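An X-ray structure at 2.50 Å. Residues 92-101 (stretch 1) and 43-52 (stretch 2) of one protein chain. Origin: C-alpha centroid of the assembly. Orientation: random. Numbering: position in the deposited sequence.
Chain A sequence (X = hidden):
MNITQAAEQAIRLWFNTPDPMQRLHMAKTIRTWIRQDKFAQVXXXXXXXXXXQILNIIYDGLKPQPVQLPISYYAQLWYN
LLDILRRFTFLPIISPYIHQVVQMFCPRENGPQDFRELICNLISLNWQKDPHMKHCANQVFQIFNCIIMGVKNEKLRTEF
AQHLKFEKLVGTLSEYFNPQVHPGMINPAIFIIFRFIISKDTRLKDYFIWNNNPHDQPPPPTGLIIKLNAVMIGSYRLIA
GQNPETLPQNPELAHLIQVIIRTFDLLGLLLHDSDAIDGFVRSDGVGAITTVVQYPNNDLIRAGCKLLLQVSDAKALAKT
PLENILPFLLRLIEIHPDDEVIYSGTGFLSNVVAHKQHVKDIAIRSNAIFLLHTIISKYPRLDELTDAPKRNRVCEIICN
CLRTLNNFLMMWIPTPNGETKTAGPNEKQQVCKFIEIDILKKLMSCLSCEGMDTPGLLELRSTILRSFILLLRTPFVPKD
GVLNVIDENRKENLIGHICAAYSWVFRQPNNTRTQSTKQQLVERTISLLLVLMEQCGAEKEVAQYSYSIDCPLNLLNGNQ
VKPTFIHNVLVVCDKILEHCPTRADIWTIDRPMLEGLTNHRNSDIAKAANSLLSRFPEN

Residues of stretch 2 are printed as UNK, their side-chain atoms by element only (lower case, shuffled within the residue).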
# COMPACT_ATOMS: atom_id res chain seq x y z
N PRO A 92 -8.32 2.50 -35.04
CA PRO A 92 -8.48 1.05 -34.99
C PRO A 92 -7.81 0.34 -36.17
O PRO A 92 -7.12 -0.67 -35.96
CB PRO A 92 -10.00 0.86 -35.04
CG PRO A 92 -10.55 2.13 -34.52
CD PRO A 92 -9.62 3.19 -35.02
N ILE A 93 -7.99 0.87 -37.37
CA ILE A 93 -7.44 0.27 -38.59
C ILE A 93 -5.90 0.22 -38.60
O ILE A 93 -5.30 -0.59 -39.31
CB ILE A 93 -7.98 0.99 -39.86
CG1 ILE A 93 -7.87 0.07 -41.09
CG2 ILE A 93 -7.30 2.35 -40.06
CD1 ILE A 93 -8.74 0.51 -42.26
N ILE A 94 -5.27 1.08 -37.80
CA ILE A 94 -3.82 1.10 -37.69
C ILE A 94 -3.32 0.22 -36.54
O ILE A 94 -2.13 -0.09 -36.48
CB ILE A 94 -3.30 2.56 -37.55
CG1 ILE A 94 -3.74 3.42 -38.74
CG2 ILE A 94 -1.79 2.60 -37.40
CD1 ILE A 94 -3.10 3.08 -40.08
N SER A 95 -4.22 -0.22 -35.66
CA SER A 95 -3.77 -0.93 -34.45
C SER A 95 -2.92 -2.20 -34.68
O SER A 95 -1.97 -2.42 -33.92
CB SER A 95 -4.92 -1.18 -33.46
OG SER A 95 -5.74 -2.25 -33.88
N PRO A 96 -3.20 -3.00 -35.73
CA PRO A 96 -2.34 -4.18 -35.95
C PRO A 96 -0.92 -3.82 -36.41
O PRO A 96 -0.06 -4.70 -36.48
CB PRO A 96 -3.06 -4.95 -37.08
CG PRO A 96 -4.39 -4.31 -37.25
CD PRO A 96 -4.25 -2.90 -36.76
N TYR A 97 -0.68 -2.54 -36.73
CA TYR A 97 0.61 -2.09 -37.24
C TYR A 97 1.38 -1.23 -36.22
O TYR A 97 2.42 -0.64 -36.54
CB TYR A 97 0.42 -1.36 -38.57
CG TYR A 97 -0.47 -2.12 -39.53
CD1 TYR A 97 0.01 -3.21 -40.25
CD2 TYR A 97 -1.81 -1.77 -39.69
CE1 TYR A 97 -0.81 -3.92 -41.12
CE2 TYR A 97 -2.64 -2.47 -40.55
CZ TYR A 97 -2.13 -3.55 -41.26
OH TYR A 97 -2.95 -4.26 -42.13
N ILE A 98 0.87 -1.19 -35.00
CA ILE A 98 1.38 -0.31 -33.95
C ILE A 98 2.82 -0.59 -33.54
O ILE A 98 3.52 0.32 -33.06
CB ILE A 98 0.42 -0.27 -32.72
CG1 ILE A 98 0.68 0.97 -31.85
CG2 ILE A 98 0.45 -1.59 -31.92
CD1 ILE A 98 -0.02 2.22 -32.35
N HIS A 99 3.29 -1.81 -33.76
CA HIS A 99 4.69 -2.15 -33.51
C HIS A 99 5.65 -1.34 -34.38
O HIS A 99 6.80 -1.09 -33.99
CB HIS A 99 4.96 -3.65 -33.65
CG HIS A 99 4.53 -4.22 -34.96
ND1 HIS A 99 5.42 -4.57 -35.95
CD2 HIS A 99 3.30 -4.49 -35.45
CE1 HIS A 99 4.76 -5.02 -37.00
NE2 HIS A 99 3.47 -4.98 -36.72
N GLN A 100 5.18 -0.91 -35.54
CA GLN A 100 5.98 -0.05 -36.42
C GLN A 100 6.15 1.33 -35.81
O GLN A 100 7.24 1.91 -35.90
CB GLN A 100 5.37 0.06 -37.83
CG GLN A 100 5.44 -1.24 -38.64
CD GLN A 100 4.83 -1.10 -40.03
OE1 GLN A 100 3.96 -1.88 -40.41
NE2 GLN A 100 5.28 -0.11 -40.78
N VAL A 101 5.08 1.84 -35.19
CA VAL A 101 5.16 3.08 -34.40
C VAL A 101 6.21 2.95 -33.29
O VAL A 101 7.10 3.79 -33.18
CB VAL A 101 3.78 3.48 -33.81
CG1 VAL A 101 3.90 4.73 -32.94
CG2 VAL A 101 2.78 3.73 -34.92
N UNK A 43 -5.53 -1.40 -49.89
CA UNK A 43 -5.56 -2.85 -49.76
C UNK A 43 -4.87 -3.32 -48.47
O UNK A 43 -3.73 -2.96 -48.20
o UNK A 43 -5.22 -5.75 -50.27
o UNK A 43 -5.70 -5.23 -52.35
c UNK A 43 -5.30 -4.92 -51.21
c UNK A 43 -4.88 -3.48 -50.98
N UNK A 44 -5.58 -4.13 -47.68
CA UNK A 44 -5.10 -4.61 -46.38
C UNK A 44 -3.66 -5.16 -46.39
O UNK A 44 -2.88 -4.89 -45.48
c UNK A 44 -5.70 -6.10 -44.37
o UNK A 44 -6.98 -7.19 -42.64
n UNK A 44 -6.92 -8.20 -44.66
c UNK A 44 -6.07 -5.65 -45.79
c UNK A 44 -6.60 -7.22 -43.82
N UNK A 45 -3.31 -5.92 -47.42
CA UNK A 45 -1.97 -6.51 -47.53
C UNK A 45 -0.85 -5.49 -47.80
O UNK A 45 0.32 -5.79 -47.55
c UNK A 45 -1.97 -7.63 -48.57
N UNK A 46 -1.20 -4.30 -48.29
CA UNK A 46 -0.22 -3.24 -48.54
C UNK A 46 -0.02 -2.28 -47.38
O UNK A 46 0.89 -1.45 -47.41
o UNK A 46 0.23 -4.25 -51.13
c UNK A 46 -0.43 -3.21 -51.08
c UNK A 46 -0.59 -2.42 -49.79
n UNK A 46 -1.04 -2.70 -52.14
N UNK A 47 -0.87 -2.41 -46.36
CA UNK A 47 -0.88 -1.52 -45.19
C UNK A 47 0.46 -1.37 -44.46
O UNK A 47 0.86 -0.24 -44.17
c UNK A 47 -1.98 -1.91 -44.20
c UNK A 47 -3.50 0.83 -42.68
se UNK A 47 -3.50 0.52 -44.60
c UNK A 47 -3.37 -1.44 -44.59
N UNK A 48 1.15 -2.50 -44.16
CA UNK A 48 2.46 -2.39 -43.51
C UNK A 48 3.42 -1.37 -44.13
O UNK A 48 3.97 -0.53 -43.40
c UNK A 48 0.75 -3.91 -44.35
c UNK A 48 3.02 -3.82 -43.62
c UNK A 48 1.82 -4.68 -43.59
N UNK A 49 3.62 -1.40 -45.45
CA UNK A 49 4.53 -0.41 -46.04
C UNK A 49 3.90 0.96 -46.31
O UNK A 49 4.60 1.96 -46.38
o UNK A 49 3.83 -2.00 -48.70
c UNK A 49 5.36 -0.96 -47.22
n UNK A 49 4.79 -0.09 -49.38
c UNK A 49 4.59 -1.05 -48.50
N UNK A 50 2.58 1.00 -46.42
CA UNK A 50 1.85 2.26 -46.46
C UNK A 50 2.11 3.06 -45.18
O UNK A 50 2.46 4.24 -45.23
s UNK A 50 -0.72 3.47 -46.56
c UNK A 50 0.35 2.00 -46.65
N UNK A 51 1.97 2.40 -44.04
CA UNK A 51 2.28 2.98 -42.74
C UNK A 51 3.77 3.34 -42.62
O UNK A 51 4.11 4.43 -42.19
c UNK A 51 0.30 1.96 -41.55
c UNK A 51 2.35 2.54 -40.22
c UNK A 51 1.82 2.06 -41.58
N UNK A 52 4.66 2.42 -43.01
CA UNK A 52 6.10 2.70 -42.98
C UNK A 52 6.50 3.95 -43.77
O UNK A 52 7.33 4.74 -43.30
c UNK A 52 8.44 1.61 -41.40
n UNK A 52 9.12 2.66 -40.93
c UNK A 52 8.35 1.49 -42.93
o UNK A 52 7.91 0.77 -40.65
c UNK A 52 6.91 1.49 -43.44
O HOH W 1 9.03 0.75 -37.82

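Position 43 has four side-chain atoms: two carbons, the second carrying two oxygens. That is a short carboxylate, and it reaches nothing on stretch 1. The residue is Asp-43.

Position 44 has three carbons, the third carrying one oxygen and one nitrogen. One of its carbons lies near OH of Tyr-97. This is the longer amide, Gln-44. Its CG lies 4.0 Å from OH of Tyr-97, and its backbone O lies 3.4 Å from the same OH.

Position 45 has a single carbon, and its CA-to-CB bond points away from stretch 1. It is Ala-45. Its N makes a weak hydrogen bond to OD1 of Asp-43, at 3.4 Å.

Position 46 has two carbons, the second bearing one oxygen and one nitrogen. Its CA-to-CB bond also points away. It is the shorter amide, Asn-46.

Position 47 has an unbranched chain of two carbons, a selenium and a terminal carbon, which lies near Ile-94. The selenium identifies selenomethionine, Met-47. Its CE packs 3.5 Å from CD1 of Ile-94, and its CB is 3.4 Å from CZ of Tyr-97.

Position 48 has three carbons that close a ring onto the backbone N. One ring carbon lies near the Tyr-97 ring. Only proline closes such a ring, so it is Pro-48. Its CD sits 3.6 Å from CE1 of Tyr-97, oblique to the ring.

Position 49 has two carbons, the second with one oxygen and one nitrogen. Its CA-to-CB bond points away. It is Asn-49.

Position 50 has one carbon followed by a sulfur, and makes no contact across. It is Cys-50.

Position 51 has three carbons, one carrying the other two. A methyl carbon lies near Ile-94. This is Val-51. Its CG2 lies 3.9 Å from CD1 of Ile-94 and 4.5 Å from CB of Tyr-97.

Position 52 has three carbons, the third carrying one oxygen and one nitrogen. The amide oxygen lies near NE2 of Gln-100. It is Gln-52. NE2 of Gln-100 donates to its OE1 at 2.8 Å.

The contact joins an apolar patch to a polar one. Ile-94 and Tyr-97 pack against Met-47 and Val-51, and Pro-48 adds its ring beside the tyrosine. The CA-to-CB bond of Gln-100 points toward stretch 2. Its NE2 donates both to O of Pro-48, at 3.0 Å, and to OE1 of Gln-52. A water lies within reach of both glutamines, its O 3.0 Å from OE1 of Gln-52 and 2.9 Å from O of Gln-100. Together the two stretches bury 454 Å².

Stretch 2 (43-52) DQANMPNCVQ
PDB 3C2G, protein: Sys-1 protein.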